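Local atomic coordinates of acetylene hydratase Ahy (PDB entry 2E7Z), a protein that catalyses the hydration of acetylene to acetaldehyde, using a tungsten-bis(molybdopterin guanine dinucleotide) cofactor and one [4Fe-4S] cluster. Residues K2-Q7 / D457-R462. Numbering follows the deposited sequence.
Sequences KHVVCQ and DHWLER. With SF4 (iron/sulfur cluster), chain D; MGD (2-amino-5,6-dimercapto-7-methyl-3,7,8a,9-tetrahydro-8-oxa-1,3,9,10-tetraaza-anthracen-4-one guanosine dinucleotide), chain E.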
# COMPACT_ATOMS: atom_id res chain seq x y z
N LYS A 2 2.49 -24.42 15.61
CA LYS A 2 1.35 -23.59 15.24
C LYS A 2 1.46 -23.20 13.77
O LYS A 2 2.58 -23.08 13.26
CB LYS A 2 1.36 -22.32 16.10
CG LYS A 2 1.22 -22.57 17.62
CD LYS A 2 -0.22 -22.93 18.02
CE LYS A 2 -0.33 -23.63 19.37
NZ LYS A 2 0.53 -23.04 20.41
N HIS A 3 0.32 -23.01 13.10
CA HIS A 3 0.31 -22.32 11.79
C HIS A 3 0.02 -20.84 12.07
O HIS A 3 -0.88 -20.50 12.85
CB HIS A 3 -0.64 -22.95 10.76
CG HIS A 3 -2.10 -22.90 11.12
ND1 HIS A 3 -2.94 -21.88 10.73
CD2 HIS A 3 -2.87 -23.79 11.79
CE1 HIS A 3 -4.16 -22.13 11.17
NE2 HIS A 3 -4.14 -23.27 11.82
N VAL A 4 0.82 -19.96 11.45
CA VAL A 4 0.76 -18.53 11.75
C VAL A 4 0.83 -17.77 10.43
O VAL A 4 1.65 -18.12 9.57
CB VAL A 4 1.92 -18.11 12.71
CG1 VAL A 4 1.70 -16.71 13.25
CG2 VAL A 4 2.06 -19.11 13.86
N VAL A 5 -0.02 -16.75 10.28
CA VAL A 5 0.14 -15.85 9.15
C VAL A 5 1.32 -14.89 9.45
O VAL A 5 1.27 -14.12 10.42
CB VAL A 5 -1.16 -15.06 8.88
CG1 VAL A 5 -0.90 -14.00 7.82
CG2 VAL A 5 -2.30 -16.03 8.47
N CYS A 6 2.38 -14.95 8.65
CA CYS A 6 3.48 -14.06 8.89
C CYS A 6 3.04 -12.65 8.52
O CYS A 6 2.52 -12.43 7.42
CB CYS A 6 4.65 -14.50 8.02
SG CYS A 6 6.05 -13.38 8.14
N GLN A 7 3.24 -11.71 9.45
CA GLN A 7 2.92 -10.31 9.18
C GLN A 7 4.19 -9.47 9.22
O GLN A 7 4.15 -8.26 9.50
CB GLN A 7 1.87 -9.81 10.17
CG GLN A 7 0.53 -10.55 9.97
CD GLN A 7 -0.22 -10.86 11.26
OE1 GLN A 7 -0.71 -9.95 11.95
NE2 GLN A 7 -0.38 -12.15 11.56
N ASP A 457 1.13 -5.32 20.27
CA ASP A 457 1.51 -6.71 20.15
C ASP A 457 2.18 -7.00 18.80
O ASP A 457 2.23 -6.15 17.92
CB ASP A 457 0.34 -7.67 20.46
CG ASP A 457 -0.82 -7.58 19.49
OD1 ASP A 457 -0.73 -6.84 18.51
OD2 ASP A 457 -1.80 -8.30 19.74
N HIS A 458 2.73 -8.20 18.68
CA HIS A 458 3.46 -8.64 17.51
C HIS A 458 2.73 -9.85 16.89
O HIS A 458 1.92 -10.53 17.55
CB HIS A 458 4.88 -9.00 18.00
CG HIS A 458 5.80 -9.52 16.94
ND1 HIS A 458 5.79 -10.83 16.51
CD2 HIS A 458 6.75 -8.89 16.21
CE1 HIS A 458 6.70 -10.99 15.57
NE2 HIS A 458 7.30 -9.82 15.36
N TRP A 459 2.98 -10.11 15.61
CA TRP A 459 2.26 -11.19 14.93
C TRP A 459 2.46 -12.59 15.52
O TRP A 459 1.66 -13.48 15.26
CB TRP A 459 2.53 -11.16 13.42
CG TRP A 459 3.92 -11.46 12.94
CD1 TRP A 459 4.88 -10.55 12.61
CD2 TRP A 459 4.45 -12.75 12.61
NE1 TRP A 459 6.02 -11.21 12.14
CE2 TRP A 459 5.76 -12.56 12.12
CE3 TRP A 459 3.94 -14.06 12.68
CZ2 TRP A 459 6.56 -13.63 11.70
CZ3 TRP A 459 4.73 -15.10 12.25
CH2 TRP A 459 6.03 -14.88 11.78
N LEU A 460 3.53 -12.80 16.29
CA LEU A 460 3.74 -14.10 16.96
C LEU A 460 2.98 -14.15 18.29
O LEU A 460 3.09 -15.13 19.04
CB LEU A 460 5.26 -14.36 17.17
CG LEU A 460 6.01 -14.72 15.89
CD1 LEU A 460 7.54 -14.63 16.16
CD2 LEU A 460 5.63 -16.12 15.42
N GLU A 461 2.22 -13.08 18.59
CA GLU A 461 1.55 -12.95 19.88
C GLU A 461 0.04 -12.79 19.76
O GLU A 461 -0.63 -12.36 20.72
CB GLU A 461 2.09 -11.73 20.64
CG GLU A 461 3.61 -11.74 20.85
CD GLU A 461 4.15 -10.41 21.37
OE1 GLU A 461 3.48 -9.35 21.20
OE2 GLU A 461 5.26 -10.43 21.95
N ARG A 462 -0.52 -13.13 18.60
CA ARG A 462 -1.94 -12.86 18.40
C ARG A 462 -2.62 -13.82 17.43
O ARG A 462 -2.02 -14.24 16.44
CB ARG A 462 -2.12 -11.41 17.90
CG ARG A 462 -1.49 -11.12 16.51
CD ARG A 462 -1.50 -9.63 16.24
NE ARG A 462 -0.88 -9.29 14.97
CZ ARG A 462 -0.08 -8.23 14.80
NH1 ARG A 462 0.44 -7.97 13.60
NH2 ARG A 462 0.18 -7.41 15.82
FE1 SF4 D . 8.69 -13.15 4.15
FE2 SF4 D . 6.69 -13.13 5.94
FE3 SF4 D . 6.26 -14.06 3.43
FE4 SF4 D . 6.61 -11.43 3.85
S1 SF4 D . 4.87 -12.65 4.62
S2 SF4 D . 7.58 -12.70 2.16
S3 SF4 D . 8.13 -11.42 5.59
S4 SF4 D . 7.68 -14.99 5.00
PB MGD E . 6.03 2.03 7.70
O1B MGD E . 5.87 3.45 7.23
O2B MGD E . 7.38 1.42 7.79
O3B MGD E . 5.18 1.01 6.80
O3A MGD E . 3.51 1.65 5.03
PA MGD E . 3.60 0.93 6.47
O1A MGD E . 3.31 -0.54 6.38
O2A MGD E . 2.82 1.80 7.41
O5' MGD E . 5.32 1.96 9.15
C5' MGD E . 4.94 0.71 9.68
C4' MGD E . 5.06 0.83 11.18
O4' MGD E . 4.40 -0.31 11.75
C3' MGD E . 6.49 0.71 11.69
O3' MGD E . 6.80 1.87 12.49
C2' MGD E . 6.55 -0.59 12.53
O2' MGD E . 7.41 -0.57 13.68
C1' MGD E . 5.11 -0.73 12.94
N9 MGD E . 4.63 -2.10 13.18
C8 MGD E . 4.95 -3.23 12.49
N7 MGD E . 4.24 -4.28 12.94
C5 MGD E . 3.40 -3.80 13.88
C6 MGD E . 2.37 -4.34 14.76
O6 MGD E . 2.07 -5.55 14.72
N1 MGD E . 1.76 -3.47 15.57
C2 MGD E . 2.07 -2.18 15.70
N2 MGD E . 1.36 -1.41 16.56
N3 MGD E . 3.01 -1.62 14.93
C4 MGD E . 3.66 -2.38 14.04
C10 MGD E . 3.75 0.85 3.87
C11 MGD E . 3.24 1.65 2.69
O11 MGD E . 4.11 2.78 2.58
C12 MGD E . 3.29 0.81 1.44
S12 MGD E . 2.52 -0.72 1.46
C13 MGD E . 3.87 1.27 0.32
S13 MGD E . 4.06 0.31 -1.07
C14 MGD E . 4.42 2.66 0.20
N15 MGD E . 5.87 2.67 0.13
C16 MGD E . 6.42 3.92 0.14
C17 MGD E . 7.66 4.29 -0.55
O17 MGD E . 8.30 3.44 -1.21
N18 MGD E . 8.08 5.57 -0.45
C19 MGD E . 7.41 6.52 0.25
N19 MGD E . 7.88 7.78 0.31
N20 MGD E . 6.28 6.24 0.92
C21 MGD E . 5.76 5.01 0.88
N22 MGD E . 4.62 4.77 1.53
C23 MGD E . 3.92 3.51 1.38
O HOH W 1 -0.86 -13.82 14.02
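V4, on strand 2-5, the outermost of the three strands of the antiparallel sheet at the N-terminus, meets the indole of W459 in the loop that follows strand 452-455; the strand leads into the [4Fe-4S] site of this DMSO reductase family enzyme. V4 CG1, anti to the backbone N (chi1 -168°), lies in the ring plane at the indole edge, 3.5 Å from W459 CE3. V5 turns its side chain away and gives its carbonyl oxygen to the amide of Q7, with Q7 NE2 2.8 Å from V5 O. C6 binds the cluster, its SG 2.3 Å from FE2, while its CA sits over the six-membered ring of the W459 indole in a CH-pi contact. The sulfur stands obliquely to that ring, C6 SG 3.6 Å from W459 CZ2. H458 CE1 and L460 CG cover the opposite face of the indole, and W459 NE1 hydrogen-bonds to S8 OG. An alanine in place of W459 would probably open a gap between V4, C6 and the side chains of H458 and L460, leaving S8 OG without its indole donor. Q7 has its backbone N over the same indole face as C6 CA, and its side chain slides past W459, bringing Q7 CD to 3.5 Å from W459 CB. Q7 NE2 also donates to a water that in turn donates to W459 O and R462 O. The other end of the amide faces R462 tip to tip: R462 NE and NH1 both donate to Q7 OE1, NH1 at 2.8 Å, from the same face of the amide plane, with OE1 in the plane of the guanidinium. R462 NH2 also forms a salt bridge with D457 OD1, and at the guanidinium edge NH1 and NH2 both donate to the guanine oxygen O6 of MGD, R462 NH2 at 2.9 Å.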